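PDB 3C18: nucleotidyltransferase-like protein from Exiguobacterium sibiricum, which is of unestablished function but resembles nucleotidyltransferases, coupling such a domain to a helical, probably substrate-binding domain and a helix-turn-helix domain. Local coordinates for residues 76-81 with 85-90; 148-153 with 199-204; 218-223 with 260-265. All coordinates share one frame; numbering follows the deposited sequence. Where two conformers were deposited one is given.

The three contacts are all pairings of helices, yet no helix serves two of them. Contact 1 is partly buried and lies in the nucleotidyltransferase-like domain, where two consecutive helices meet through aliphatic and aromatic carbon alone. Contact 2 is buried in the helical domain and reaches the interface with the second subunit; here a tyrosine brings water and an arginine into the seam. Contact 3 sets a valine methyl against the edges of two phenylalanine rings in a buried core, while a salt bridge on its outer side also reaches the second subunit. Contacts 2 and 3 use successive helices, 201-218 and 220-231; the centres of contacts 2 and 3 lie about 24 Å apart, and contact 1 touches neither contact.

Contact 1: 76-81 with 85-90; sequences SRWLIL and RRAVHW
Leu-79 turns its CG beside the backbone N and anti to the carbonyl carbon (chi1 -66°), and with CD1 extended away from CA it is CD2 that faces Val-88; Val-88 holds CG1 anti to its own N (chi1 168°), leaving CG2 to meet it. The two methyls touch at 3.7 Å, Leu-79 CD2 to Val-88 CG2, with the side chains passing at a slant. Their backbones are also the nearest across the pair, Leu-79 CA lying 7.0 Å from Val-88 CA.

The second touch is looser. CE3 of the Trp-78 benzo ring comes 4.2 Å from Ala-87 CB, obliquely. The indole is flanked elsewhere by Trp-53, edge-to-face, and by Val-70 of strand 63-71.

These are the facing sides of helices 72-81 and 85-93, a helical hairpin with a short connection in the nucleotidyltransferase-like domain. Trp-90, a turn beyond Ala-87, carries the second helix onto strand 40-46. The arginines work away from the seam: Leu-81 CD1 lies 3.4 Å above the guanidinium plane of Arg-77, and that of Arg-86 is overlain by its own helix neighbour Trp-90, while Arg-86 also pairs with Asp-36.

With no hydrogen bond or salt bridge between the two segments, the contact joins the two helices by van der Waals touch alone, and the packing of Trp-78 on Val-70 and of Trp-90 on strand 40-46 also sets their placing against the sheet.

Contact 2: 148-153 with 199-204; sequences DAYTHV and ETLEQR
Tyr-150 meets Leu-201 and Arg-204 along one side of its ring. Leu-201 CD1 sits 3.9 Å from Tyr-150 CD2, arriving obliquely, while Arg-204 brings its CD to the edge of the ring, near the ring plane and 4.2 Å from Tyr-150 CE2. The phenol is sent across the gap because CG stands anti to the backbone N (chi1 -172°). Ring and guanidinium planes are 48° apart, so the two flat groups do not stack.

Water takes over beyond the carbon contacts. One molecule accepts from Arg-204 NH1 at 2.9 Å; it also lies doubtfully close to Tyr-150 OH, so it may bridge guanidinium and phenol. Tyr-150 OH also hydrogen-bonds to Tyr-150 OH of the second subunit.

The second shell fixes Arg-204. Its CG occupies the crowded position between backbone N and carbonyl carbon (chi1 70°), and the chain bends at chi3, folding the guanidinium back onto the residue just ahead of its helix's N-cap. There NH2 gives a nearly straight bond to Glu-199 O, 2.8 Å long, with the acceptor in the guanidinium plane. Next to it Thr-200 is the N-cap: its OG1 accepts from Gln-203 N at 3.1 Å. Leu-194 of helix 185-195 packs against both Tyr-150 and Arg-204.

The contact thus joins helices 146-167 and 201-218 of the YgxA-like helical domain right at the dimer interface. Its apolar part is small; among the buried polar atoms Tyr-150 OH has the partner tyrosine, Arg-204 NH1 the water and Arg-204 NH2 a backbone carbonyl, which is likely to make the polar network sensitive to how the two subunits meet.

Contact 3: 218-223 with 260-265; sequences SKVLSG and VDFFIR
Val-220 packs against Phe-262 and Phe-263 where helix 220-231 meets helix 253-265 of the helix-turn-helix domain, whose three-stranded antiparallel sheet is consistent with a winged-helix arrangement. The tight part centres on one methyl. Val-220 CG2, anti to the backbone N, comes within 3.6 Å of Phe-262 CE2 at the edge of that ring, and it also lies in the plane of the Phe-263 ring, 3.9 Å from CE1. Each phenyl therefore offers the valine its rim.

Phe-263 then runs on past the valine to the backbone: its CZ is 4.0 Å from Gly-223 C, an approach helped by the lack of a side chain there. Phe-228 meets the same ring edge-to-face. Were Phe-263 an alanine, Val-220 and Gly-223 would probably face a gap, and Phe-228 would lose its ring partner.

The outer side is different, with Arg-265 exposed to solvent and Asp-261 partly so. The two residues, one turn apart, take no part in the packed seam and form a salt bridge within their own helix, and Asp-261 also pairs with Arg-31 of the second subunit. No apolar fit constrains the pair against segment 218-223. Arg-265 NE reaches Asp-261 OD2 at 2.9 Å, meeting that oxygen from above the carboxylate plane, 52° out of it.

Contact 1: 76-81 with 85-90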
loop_
_atom_site.group_PDB
_atom_site.type_symbol
_atom_site.label_atom_id
_atom_site.label_comp_id
_atom_site.label_asym_id
_atom_site.label_seq_id
_atom_site.Cartn_x
_atom_site.Cartn_y
_atom_site.Cartn_z
ATOM N N SER A 76 8.385 -10.747 -11.375
ATOM C CA SER A 76 7.786 -12.064 -11.066
ATOM C C SER A 76 6.807 -11.877 -9.925
ATOM O O SER A 76 5.667 -12.296 -9.961
ATOM C CB SER A 76 8.903 -13.058 -10.703
ATOM O OG SER A 76 8.383 -14.233 -10.143
ATOM N N ARG A 77 7.303 -11.231 -8.899
ATOM C CA ARG A 77 6.514 -10.902 -7.725
ATOM C C ARG A 77 5.295 -10.061 -8.062
ATOM O O ARG A 77 4.237 -10.299 -7.530
ATOM C CB ARG A 77 7.344 -10.137 -6.714
ATOM C CG ARG A 77 6.581 -9.797 -5.468
ATOM C CD ARG A 77 7.510 -9.345 -4.360
ATOM N NE ARG A 77 6.728 -8.833 -3.249
ATOM C CZ ARG A 77 6.048 -7.694 -3.281
ATOM N NH1 ARG A 77 6.043 -6.940 -4.369
ATOM N NH2 ARG A 77 5.349 -7.320 -2.230
ATOM N N TRP A 78 5.452 -9.078 -8.938
ATOM C CA TRP A 78 4.318 -8.242 -9.322
ATOM C C TRP A 78 3.245 -9.106 -9.938
ATOM O O TRP A 78 2.039 -8.901 -9.754
ATOM C CB TRP A 78 4.664 -7.195 -10.379
ATOM C CG TRP A 78 5.443 -6.033 -9.874
ATOM C CD1 TRP A 78 5.535 -5.616 -8.596
ATOM C CD2 TRP A 78 6.190 -5.075 -10.666
ATOM N NE1 TRP A 78 6.331 -4.499 -8.517
ATOM C CE2 TRP A 78 6.723 -4.129 -9.772
ATOM C CE3 TRP A 78 6.433 -4.925 -12.041
ATOM C CZ2 TRP A 78 7.521 -3.053 -10.192
ATOM C CZ3 TRP A 78 7.220 -3.857 -12.465
ATOM C CH2 TRP A 78 7.754 -2.932 -11.534
ATOM N N LEU A 79 3.698 -10.069 -10.716
ATOM C CA LEU A 79 2.771 -10.894 -11.496
ATOM C C LEU A 79 2.115 -11.911 -10.556
ATOM O O LEU A 79 0.946 -12.241 -10.697
ATOM C CB LEU A 79 3.489 -11.573 -12.672
ATOM C CG LEU A 79 4.035 -10.672 -13.782
ATOM C CD1 LEU A 79 4.716 -11.506 -14.828
ATOM C CD2 LEU A 79 2.923 -9.828 -14.421
ATOM N N ILE A 80 2.887 -12.365 -9.571
ATOM C CA ILE A 80 2.408 -13.378 -8.616
ATOM C C ILE A 80 1.304 -12.802 -7.755
ATOM O O ILE A 80 0.338 -13.479 -7.415
ATOM C CB ILE A 80 3.546 -13.902 -7.709
ATOM C CG1 ILE A 80 4.384 -14.924 -8.487
ATOM C CG2 ILE A 80 2.992 -14.560 -6.450
ATOM C CD1 ILE A 80 5.578 -15.462 -7.697
ATOM N N LEU A 81 1.466 -11.525 -7.428
ATOM C CA LEU A 81 0.587 -10.829 -6.509
ATOM C C LEU A 81 -0.473 -10.020 -7.236
ATOM O O LEU A 81 -1.372 -9.488 -6.618
ATOM C CB LEU A 81 1.367 -9.903 -5.578
ATOM C CG LEU A 81 2.435 -10.526 -4.685
ATOM C CD1 LEU A 81 3.190 -9.523 -3.839
ATOM C CD2 LEU A 81 1.691 -11.522 -3.820
ATOM N N ARG A 85 -0.997 -3.908 -12.901
ATOM C CA ARG A 85 -1.846 -4.209 -14.041
ATOM C C ARG A 85 -1.224 -3.782 -15.356
ATOM O O ARG A 85 -1.388 -4.449 -16.383
ATOM C CB ARG A 85 -3.253 -3.597 -13.863
ATOM C CG ARG A 85 -4.080 -4.307 -12.722
ATOM C CD ARG A 85 -4.055 -5.881 -12.850
ATOM N NE ARG A 85 -4.860 -6.323 -13.993
ATOM C CZ ARG A 85 -4.916 -7.571 -14.446
ATOM N NH1 ARG A 85 -4.221 -8.520 -13.851
ATOM N NH2 ARG A 85 -5.661 -7.866 -15.502
ATOM N N ARG A 86 -0.508 -2.673 -15.325
ATOM C CA ARG A 86 0.168 -2.180 -16.552
ATOM C C ARG A 86 1.164 -3.186 -17.036
ATOM O O ARG A 86 1.258 -3.460 -18.214
ATOM C CB ARG A 86 0.936 -0.878 -16.356
ATOM C CG ARG A 86 0.166 0.315 -16.710
ATOM C CD ARG A 86 1.091 1.462 -17.110
ATOM N NE ARG A 86 2.191 1.638 -16.166
ATOM C CZ ARG A 86 3.064 2.629 -16.194
ATOM N NH1 ARG A 86 2.964 3.569 -17.120
ATOM N NH2 ARG A 86 4.037 2.685 -15.281
ATOM N N ALA A 87 1.909 -3.745 -16.101
ATOM C CA ALA A 87 2.976 -4.697 -16.463
ATOM C C ALA A 87 2.381 -5.926 -17.124
ATOM O O ALA A 87 2.949 -6.459 -18.069
ATOM C CB ALA A 87 3.820 -5.079 -15.267
ATOM N N VAL A 88 1.229 -6.362 -16.635
ATOM C CA VAL A 88 0.567 -7.536 -17.218
ATOM C C VAL A 88 0.278 -7.216 -18.674
ATOM O O VAL A 88 0.556 -8.008 -19.564
ATOM C CB VAL A 88 -0.744 -7.945 -16.489
ATOM C CG1 VAL A 88 -1.521 -8.963 -17.316
ATOM C CG2 VAL A 88 -0.446 -8.487 -15.107
ATOM N N HIS A 89 -0.217 -6.006 -18.885
ATOM C CA HIS A 89 -0.599 -5.518 -20.216
ATOM C C HIS A 89 0.613 -5.432 -21.114
ATOM O O HIS A 89 0.572 -5.817 -22.283
ATOM C CB HIS A 89 -1.234 -4.120 -20.130
ATOM C CG HIS A 89 -1.816 -3.636 -21.419
ATOM N ND1 HIS A 89 -3.123 -3.219 -21.534
ATOM C CD2 HIS A 89 -1.279 -3.529 -22.661
ATOM C CE1 HIS A 89 -3.368 -2.873 -22.788
ATOM N NE2 HIS A 89 -2.266 -3.051 -23.494
ATOM N N TRP A 90 1.707 -4.934 -20.548
ATOM C CA TRP A 90 2.918 -4.769 -21.314
ATOM C C TRP A 90 3.416 -6.109 -21.832
ATOM O O TRP A 90 3.804 -6.239 -22.991
ATOM C CB TRP A 90 4.051 -4.141 -20.492
ATOM C CG TRP A 90 3.846 -2.717 -20.149
ATOM C CD1 TRP A 90 3.025 -1.840 -20.784
ATOM C CD2 TRP A 90 4.514 -1.977 -19.128
ATOM N NE1 TRP A 90 3.108 -0.617 -20.213
ATOM C CE2 TRP A 90 4.013 -0.667 -19.181
ATOM C CE3 TRP A 90 5.474 -2.297 -18.168
ATOM C CZ2 TRP A 90 4.446 0.340 -18.309
ATOM C CZ3 TRP A 90 5.889 -1.298 -17.286
ATOM C CH2 TRP A 90 5.391 0.005 -17.379
#

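Contact 2: 148-153 with 199-204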
loop_
_atom_site.group_PDB
_atom_site.type_symbol
_atom_site.label_atom_id
_atom_site.label_comp_id
_atom_site.label_asym_id
_atom_site.label_seq_id
_atom_site.Cartn_x
_atom_site.Cartn_y
_atom_site.Cartn_z
ATOM N N ASP A 148 -16.033 8.895 8.815
ATOM C CA ASP A 148 -14.807 8.076 8.802
ATOM C C ASP A 148 -15.117 6.576 8.703
ATOM O O ASP A 148 -14.417 5.801 8.055
ATOM C CB ASP A 148 -13.993 8.387 10.041
ATOM C CG ASP A 148 -13.321 9.752 9.967
ATOM O OD1 ASP A 148 -12.351 9.872 9.201
ATOM O OD2 ASP A 148 -13.739 10.672 10.673
ATOM N N ALA A 149 -16.185 6.168 9.354
ATOM C CA ALA A 149 -16.611 4.761 9.305
ATOM C C ALA A 149 -17.037 4.417 7.895
ATOM O O ALA A 149 -16.761 3.344 7.374
ATOM C CB ALA A 149 -17.777 4.500 10.289
ATOM N N TYR A 150 -17.743 5.349 7.284
ATOM C CA TYR A 150 -18.183 5.191 5.892
ATOM C C TYR A 150 -17.014 4.932 5.010
ATOM O O TYR A 150 -17.052 4.066 4.145
ATOM C CB TYR A 150 -18.886 6.429 5.379
ATOM C CG TYR A 150 -19.527 6.270 4.022
ATOM C CD1 TYR A 150 -18.769 6.314 2.859
ATOM C CD2 TYR A 150 -20.887 6.031 3.908
ATOM C CE1 TYR A 150 -19.359 6.161 1.592
ATOM C CE2 TYR A 150 -21.497 5.885 2.642
ATOM C CZ TYR A 150 -20.740 5.962 1.491
ATOM O OH TYR A 150 -21.345 5.820 0.248
ATOM N N THR A 151 -15.930 5.651 5.268
ATOM C CA THR A 151 -14.725 5.490 4.468
ATOM C C THR A 151 -14.223 4.056 4.513
ATOM O O THR A 151 -13.926 3.460 3.496
ATOM C CB THR A 151 -13.595 6.488 4.870
ATOM O OG1 THR A 151 -14.056 7.830 4.673
ATOM C CG2 THR A 151 -12.400 6.270 4.011
ATOM N N HIS A 152 -14.154 3.488 5.712
ATOM C CA HIS A 152 -13.641 2.124 5.890
ATOM C C HIS A 152 -14.615 1.074 5.407
ATOM O O HIS A 152 -14.226 0.097 4.792
ATOM C CB HIS A 152 -13.195 1.891 7.328
ATOM C CG HIS A 152 -12.008 2.717 7.688
ATOM N ND1 HIS A 152 -10.730 2.200 7.733
ATOM C CD2 HIS A 152 -11.883 4.043 7.930
ATOM C CE1 HIS A 152 -9.878 3.161 8.040
ATOM N NE2 HIS A 152 -10.547 4.290 8.151
ATOM N N VAL A 153 -15.893 1.332 5.620
ATOM C CA VAL A 153 -16.901 0.382 5.182
ATOM C C VAL A 153 -16.855 0.264 3.668
ATOM O O VAL A 153 -16.939 -0.828 3.098
ATOM C CB VAL A 153 -18.306 0.752 5.636
ATOM C CG1 VAL A 153 -19.315 0.061 4.763
ATOM C CG2 VAL A 153 -18.466 0.347 7.106
ATOM N N GLU A 199 -31.515 5.915 3.357
ATOM C CA GLU A 199 -31.547 5.880 4.826
ATOM C C GLU A 199 -30.631 6.989 5.326
ATOM O O GLU A 199 -29.964 7.655 4.538
ATOM C CB GLU A 199 -31.074 4.537 5.415
ATOM C CG GLU A 199 -31.761 3.301 4.890
ATOM C CD GLU A 199 -33.046 2.966 5.601
ATOM O OE1 GLU A 199 -33.741 3.886 6.070
ATOM O OE2 GLU A 199 -33.366 1.761 5.690
ATOM N N THR A 200 -30.591 7.152 6.645
ATOM C CA THR A 200 -29.685 8.106 7.268
ATOM C C THR A 200 -28.269 7.575 7.105
ATOM O O THR A 200 -28.055 6.422 6.776
ATOM C CB THR A 200 -29.989 8.336 8.765
ATOM O OG1 THR A 200 -29.745 7.144 9.498
ATOM C CG2 THR A 200 -31.428 8.765 9.003
ATOM N N LEU A 201 -27.297 8.444 7.306
ATOM C CA LEU A 201 -25.901 8.048 7.202
ATOM C C LEU A 201 -25.651 6.873 8.142
ATOM O O LEU A 201 -25.052 5.838 7.774
ATOM C CB LEU A 201 -24.977 9.254 7.506
ATOM C CG LEU A 201 -23.489 8.928 7.442
ATOM C CD1 LEU A 201 -23.103 8.459 6.044
ATOM C CD2 LEU A 201 -22.641 10.113 7.885
ATOM N N GLU A 202 -26.128 7.028 9.368
ATOM C CA GLU A 202 -25.893 6.038 10.411
ATOM C C GLU A 202 -26.494 4.705 10.009
ATOM O O GLU A 202 -25.872 3.659 10.130
ATOM C CB GLU A 202 -26.490 6.472 11.769
ATOM C CG GLU A 202 -25.827 7.675 12.376
ATOM C CD GLU A 202 -26.494 9.002 11.959
ATOM O OE1 GLU A 202 -27.186 9.019 10.929
ATOM O OE2 GLU A 202 -26.313 10.030 12.651
ATOM N N GLN A 203 -27.732 4.757 9.553
ATOM C CA GLN A 203 -28.442 3.544 9.223
ATOM C C GLN A 203 -27.783 2.839 8.051
ATOM O O GLN A 203 -27.591 1.621 8.087
ATOM C CB GLN A 203 -29.907 3.824 8.929
ATOM C CG GLN A 203 -30.706 2.566 8.752
ATOM C CD GLN A 203 -30.838 1.774 10.040
ATOM O OE1 GLN A 203 -31.217 2.319 11.073
ATOM N NE2 GLN A 203 -30.544 0.476 9.981
ATOM N N ARG A 204 -27.398 3.589 7.030
ATOM C CA ARG A 204 -26.849 2.916 5.826
ATOM C C ARG A 204 -25.511 2.238 6.178
ATOM O O ARG A 204 -25.212 1.142 5.717
ATOM C CB ARG A 204 -26.726 3.848 4.641
ATOM C CG ARG A 204 -25.643 4.871 4.824
ATOM C CD ARG A 204 -25.574 5.807 3.623
ATOM N NE ARG A 204 -26.803 6.555 3.460
ATOM C CZ ARG A 204 -27.024 7.363 2.451
ATOM N NH1 ARG A 204 -26.104 7.505 1.516
ATOM N NH2 ARG A 204 -28.165 8.017 2.368
HETATM O O HOH W 1 -23.806 6.265 0.182
#

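Contact 3: 218-223 with 260-265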
loop_
_atom_site.group_PDB
_atom_site.type_symbol
_atom_site.label_atom_id
_atom_site.label_comp_id
_atom_site.label_asym_id
_atom_site.label_seq_id
_atom_site.Cartn_x
_atom_site.Cartn_y
_atom_site.Cartn_z
ATOM N N SER A 218 -18.960 -15.896 5.623
ATOM C CA SER A 218 -19.271 -16.781 4.488
ATOM C C SER A 218 -18.047 -17.113 3.628
ATOM O O SER A 218 -18.005 -18.147 2.989
ATOM C CB SER A 218 -20.352 -16.160 3.597
ATOM O OG SER A 218 -21.506 -15.779 4.348
ATOM N N LYS A 219 -17.073 -16.215 3.595
ATOM C CA LYS A 219 -15.878 -16.368 2.736
ATOM C C LYS A 219 -14.625 -16.670 3.542
ATOM O O LYS A 219 -13.514 -16.548 3.084
ATOM C CB LYS A 219 -15.645 -15.098 1.919
ATOM C CG LYS A 219 -16.850 -14.714 1.059
ATOM C CD LYS A 219 -16.562 -13.630 0.044
ATOM C CE LYS A 219 -17.791 -13.292 -0.791
ATOM N NZ LYS A 219 -18.053 -14.310 -1.823
ATOM N N VAL A 220 -14.852 -17.094 4.752
ATOM C CA VAL A 220 -13.788 -17.312 5.706
ATOM C C VAL A 220 -12.797 -18.338 5.169
ATOM O O VAL A 220 -11.565 -18.208 5.322
ATOM C CB VAL A 220 -14.382 -17.720 7.102
ATOM C CG1 VAL A 220 -14.917 -19.145 7.068
ATOM C CG2 VAL A 220 -13.328 -17.560 8.191
ATOM N N LEU A 221 -13.322 -19.360 4.514
ATOM C CA LEU A 221 -12.432 -20.426 4.017
ATOM C C LEU A 221 -11.614 -19.972 2.817
ATOM O O LEU A 221 -10.498 -20.455 2.578
ATOM C CB LEU A 221 -13.172 -21.730 3.740
ATOM C CG LEU A 221 -13.665 -22.459 4.998
ATOM C CD1 LEU A 221 -14.390 -23.771 4.612
ATOM C CD2 LEU A 221 -12.509 -22.721 5.983
ATOM N N SER A 222 -12.135 -19.004 2.084
ATOM C CA SER A 222 -11.414 -18.481 0.913
ATOM C C SER A 222 -10.220 -17.691 1.404
ATOM O O SER A 222 -9.115 -17.714 0.841
ATOM C CB SER A 222 -12.309 -17.590 0.063
ATOM O OG SER A 222 -13.292 -18.374 -0.599
ATOM N N GLY A 223 -10.458 -17.020 2.503
ATOM C CA GLY A 223 -9.470 -16.165 3.090
ATOM C C GLY A 223 -8.369 -16.947 3.790
ATOM O O GLY A 223 -7.192 -16.589 3.735
ATOM N N VAL A 260 -5.062 -14.555 12.279
ATOM C CA VAL A 260 -5.050 -15.649 13.228
ATOM C C VAL A 260 -6.087 -15.441 14.336
ATOM O O VAL A 260 -6.810 -16.358 14.717
ATOM C CB VAL A 260 -3.639 -15.919 13.776
ATOM C CG1 VAL A 260 -3.719 -16.734 15.040
ATOM C CG2 VAL A 260 -2.809 -16.638 12.720
ATOM N N ASP A 261 -6.190 -14.223 14.821
ATOM C CA ASP A 261 -7.154 -13.873 15.871
ATOM C C ASP A 261 -8.547 -14.174 15.392
ATOM O O ASP A 261 -9.414 -14.714 16.103
ATOM C CB ASP A 261 -7.086 -12.377 16.146
ATOM C CG ASP A 261 -8.065 -11.914 17.225
ATOM O OD1 ASP A 261 -7.737 -12.033 18.422
ATOM O OD2 ASP A 261 -9.125 -11.349 16.886
ATOM N N PHE A 262 -8.763 -13.815 14.141
ATOM C CA PHE A 262 -10.068 -13.997 13.537
ATOM C C PHE A 262 -10.401 -15.469 13.391
ATOM O O PHE A 262 -11.446 -15.923 13.777
ATOM C CB PHE A 262 -10.115 -13.344 12.190
ATOM C CG PHE A 262 -11.443 -13.438 11.549
ATOM C CD1 PHE A 262 -12.448 -12.637 11.952
ATOM C CD2 PHE A 262 -11.669 -14.318 10.546
ATOM C CE1 PHE A 262 -13.703 -12.698 11.342
ATOM C CE2 PHE A 262 -12.921 -14.391 9.926
ATOM C CZ PHE A 262 -13.921 -13.574 10.324
ATOM N N PHE A 263 -9.470 -16.218 12.839
ATOM C CA PHE A 263 -9.696 -17.628 12.588
ATOM C C PHE A 263 -9.904 -18.406 13.907
ATOM O O PHE A 263 -10.609 -19.391 13.964
ATOM C CB PHE A 263 -8.571 -18.211 11.765
ATOM C CG PHE A 263 -8.488 -17.663 10.354
ATOM C CD1 PHE A 263 -9.606 -17.537 9.592
ATOM C CD2 PHE A 263 -7.276 -17.341 9.784
ATOM C CE1 PHE A 263 -9.508 -17.065 8.316
ATOM C CE2 PHE A 263 -7.187 -16.876 8.489
ATOM C CZ PHE A 263 -8.300 -16.743 7.770
ATOM N N ILE A 264 -9.318 -17.910 14.988
ATOM C CA ILE A 264 -9.475 -18.563 16.303
ATOM C C ILE A 264 -10.905 -18.370 16.727
ATOM O O ILE A 264 -11.558 -19.278 17.188
ATOM C CB ILE A 264 -8.533 -17.962 17.383
ATOM C CG1 ILE A 264 -7.077 -18.406 17.119
ATOM C CG2 ILE A 264 -8.997 -18.399 18.761
ATOM C CD1 ILE A 264 -6.120 -17.738 17.958
ATOM N N ARG A 265 -11.420 -17.176 16.511
ATOM C CA ARG A 265 -12.796 -16.862 16.930
ATOM C C ARG A 265 -13.831 -17.575 16.068
ATOM O O ARG A 265 -14.953 -17.751 16.472
ATOM C CB ARG A 265 -13.034 -15.365 16.897
ATOM C CG ARG A 265 -12.318 -14.655 18.019
ATOM C CD ARG A 265 -12.588 -13.165 18.029
ATOM N NE ARG A 265 -11.833 -12.493 16.980
ATOM C CZ ARG A 265 -12.376 -11.809 15.972
ATOM N NH1 ARG A 265 -13.694 -11.658 15.890
ATOM N NH2 ARG A 265 -11.587 -11.251 15.063
#